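Local coordinates for Baccell_00856 (Bacteroides cellulosilyticus DSM 14838, PDB 5MVH), which is a beta-propeller glycoside hydrolase of a gut Bacteroides, probably a rhamnosidase, at residues K244-D247 with N253-E256. Residues are numbered along the deposited sequence; the frame is centred on the assembly and turned at random.
Sequences KKYD and NNAE
Asn254 meets the 244-247 segment through its side-chain amide, with ND2 3.0 Å from the backbone O of Asp247. The same ND2 gives a hydrogen bond to a water 3.1 Å away, and that water also accepts from the backbone N of Asp247, at 3.1 Å, bridging the two segments. CG lies between the backbone N and the carbonyl carbon (chi1 69°), which carries the amide across to Asp247; the other end of the amide, OD1, accepts from the backbone N of Arg251. A short side chain with a donor at one end and an acceptor at the other suits this place. The amide plane stands at 90° to the ring of Tyr246, and ND2 lies at the ring's edge, 3.9 Å from CD1. Backbone O of Asn254 approaches CE1 of the same ring at 3.5 Å. Ala255 turns its methyl away from the 244-247 segment, while its CA sits at the ring edge, 4.0 Å from CE1. At Glu256 the backbone N donates an almost straight hydrogen bond (167°) to Tyr246 OH, 2.9 Å away. The extended Glu256 side chain carries its carboxylate on to Ala241 N and Trp307 NE1. Tyrosine suits its buried position because the long ring spans the gap and ends in a hydroxyl that can both accept and donate. Since that hydroxyl accepts from Glu256 N, its own proton goes to Tyr228 O, so one phenol bridges strand 223-231 and the start of the outermost strand 256-259, fixing the intervening loop on the last two strands of the propeller blade.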
ATOM      1  N   LYS A 244      23.405   7.866   8.143  1.00 18.09           N
ATOM      2  CA  LYS A 244      23.328   9.251   8.618  1.00 17.64           C
ATOM      3  C   LYS A 244      21.937   9.559   9.150  1.00 16.50           C
ATOM      4  O   LYS A 244      20.926   9.143   8.574  1.00 14.34           O
ATOM      5  CB  LYS A 244      23.698  10.231   7.513  1.00 18.85           C
ATOM      6  N   LYS A 245      21.908  10.290  10.260  1.00 16.47           N
ATOM      7  CA  LYS A 245      20.673  10.782  10.853  1.00 17.61           C
ATOM      8  C   LYS A 245      20.177  11.984  10.057  1.00 16.56           C
ATOM      9  O   LYS A 245      20.975  12.844   9.640  1.00 16.10           O
ATOM     10  CB  LYS A 245      20.894  11.184  12.306  1.00 19.18           C
ATOM     11  CG  LYS A 245      19.606  11.426  13.060  1.00 20.96           C
ATOM     12  CD  LYS A 245      19.869  12.057  14.402  1.00 24.02           C
ATOM     13  CE  LYS A 245      18.584  12.233  15.165  1.00 25.38           C
ATOM     14  NZ  LYS A 245      18.647  13.471  15.973  1.00 28.41           N
ATOM     15  N   TYR A 246      18.861  12.065   9.854  1.00 16.12           N
ATOM     16  CA  TYR A 246      18.258  13.226   9.189  1.00 16.41           C
ATOM     17  C   TYR A 246      18.146  14.430  10.132  1.00 17.52           C
ATOM     18  O   TYR A 246      17.848  14.268  11.304  1.00 17.01           O
ATOM     19  CB  TYR A 246      16.843  12.928   8.698  1.00 15.96           C
ATOM     20  CG  TYR A 246      16.736  12.325   7.314  1.00 15.88           C
ATOM     21  CD1 TYR A 246      16.915  13.115   6.190  1.00 15.43           C
ATOM     22  CD2 TYR A 246      16.401  10.973   7.126  1.00 15.16           C
ATOM     23  CE1 TYR A 246      16.776  12.587   4.920  1.00 15.77           C
ATOM     24  CE2 TYR A 246      16.276  10.431   5.850  1.00 14.58           C
ATOM     25  CZ  TYR A 246      16.454  11.243   4.750  1.00 14.66           C
ATOM     26  OH  TYR A 246      16.326  10.753   3.473  1.00 14.48           O
ATOM     27  N   ASP A 247      18.373  15.630   9.585  1.00 19.59           N
ATOM     28  CA  ASP A 247      17.859  16.875  10.159  1.00 21.94           C
ATOM     29  C   ASP A 247      16.482  17.058   9.533  1.00 22.54           C
ATOM     30  O   ASP A 247      16.341  17.008   8.302  1.00 23.51           O
ATOM     31  CB  ASP A 247      18.770  18.057   9.830  1.00 24.36           C
ATOM     32  CG  ASP A 247      20.132  17.954  10.513  1.00 26.73           C
ATOM     33  OD1 ASP A 247      20.234  17.405  11.633  1.00 29.33           O
ATOM     34  OD2 ASP A 247      21.111  18.413   9.900  1.00 31.63           O
ATOM     35  N   ASN A 253      16.738  19.135  -0.949  1.00 16.35           N
ATOM     36  CA  ASN A 253      18.202  19.219  -0.817  1.00 17.85           C
ATOM     37  C   ASN A 253      18.827  18.147   0.093  1.00 16.64           C
ATOM     38  O   ASN A 253      19.935  17.682  -0.197  1.00 16.19           O
ATOM     39  CB  ASN A 253      18.637  20.616  -0.381  1.00 21.30           C
ATOM     40  CG  ASN A 253      18.315  20.886   1.078  1.00 24.89           C
ATOM     41  OD1 ASN A 253      17.160  21.111   1.440  1.00 32.14           O
ATOM     42  ND2 ASN A 253      19.325  20.825   1.927  1.00 31.29           N
ATOM     43  N   ASN A 254      18.143  17.731   1.164  1.00 15.80           N
ATOM     44  CA  ASN A 254      18.760  16.796   2.137  1.00 15.13           C
ATOM     45  C   ASN A 254      18.214  15.353   2.078  1.00 13.71           C
ATOM     46  O   ASN A 254      18.718  14.475   2.739  1.00 12.83           O
ATOM     47  CB  ASN A 254      18.723  17.361   3.556  1.00 16.04           C
ATOM     48  CG  ASN A 254      17.332  17.426   4.142  1.00 16.72           C
ATOM     49  OD1 ASN A 254      16.407  17.927   3.501  1.00 17.64           O
ATOM     50  ND2 ASN A 254      17.189  16.975   5.403  1.00 17.02           N
ATOM     51  N   ALA A 255      17.211  15.107   1.254  1.00 14.09           N
ATOM     52  CA  ALA A 255      16.694  13.752   1.110  1.00 13.01           C
ATOM     53  C   ALA A 255      17.761  12.792   0.601  1.00 12.77           C
ATOM     54  O   ALA A 255      18.630  13.150  -0.252  1.00 12.01           O
ATOM     55  CB  ALA A 255      15.496  13.739   0.182  1.00 12.86           C
ATOM     56  N   GLU A 256      17.696  11.574   1.103  1.00 12.33           N
ATOM     57  CA  GLU A 256      18.459  10.501   0.501  1.00 12.65           C
ATOM     58  C   GLU A 256      17.757  10.043  -0.783  1.00 12.93           C
ATOM     59  O   GLU A 256      16.603   9.640  -0.734  1.00 12.53           O
ATOM     60  CB  GLU A 256      18.639   9.339   1.462  1.00 13.24           C
ATOM     61  CG  GLU A 256      19.363   8.144   0.832  1.00 13.51           C
ATOM     62  CD  GLU A 256      19.564   6.987   1.777  1.00 14.08           C
ATOM     63  OE1 GLU A 256      18.717   6.720   2.683  1.00 13.50           O
ATOM     64  OE2 GLU A 256      20.565   6.274   1.557  1.00 15.09           O
TER
HETATM   65  O   HOH W   1      19.699  15.695   6.752  1.00 17.97           O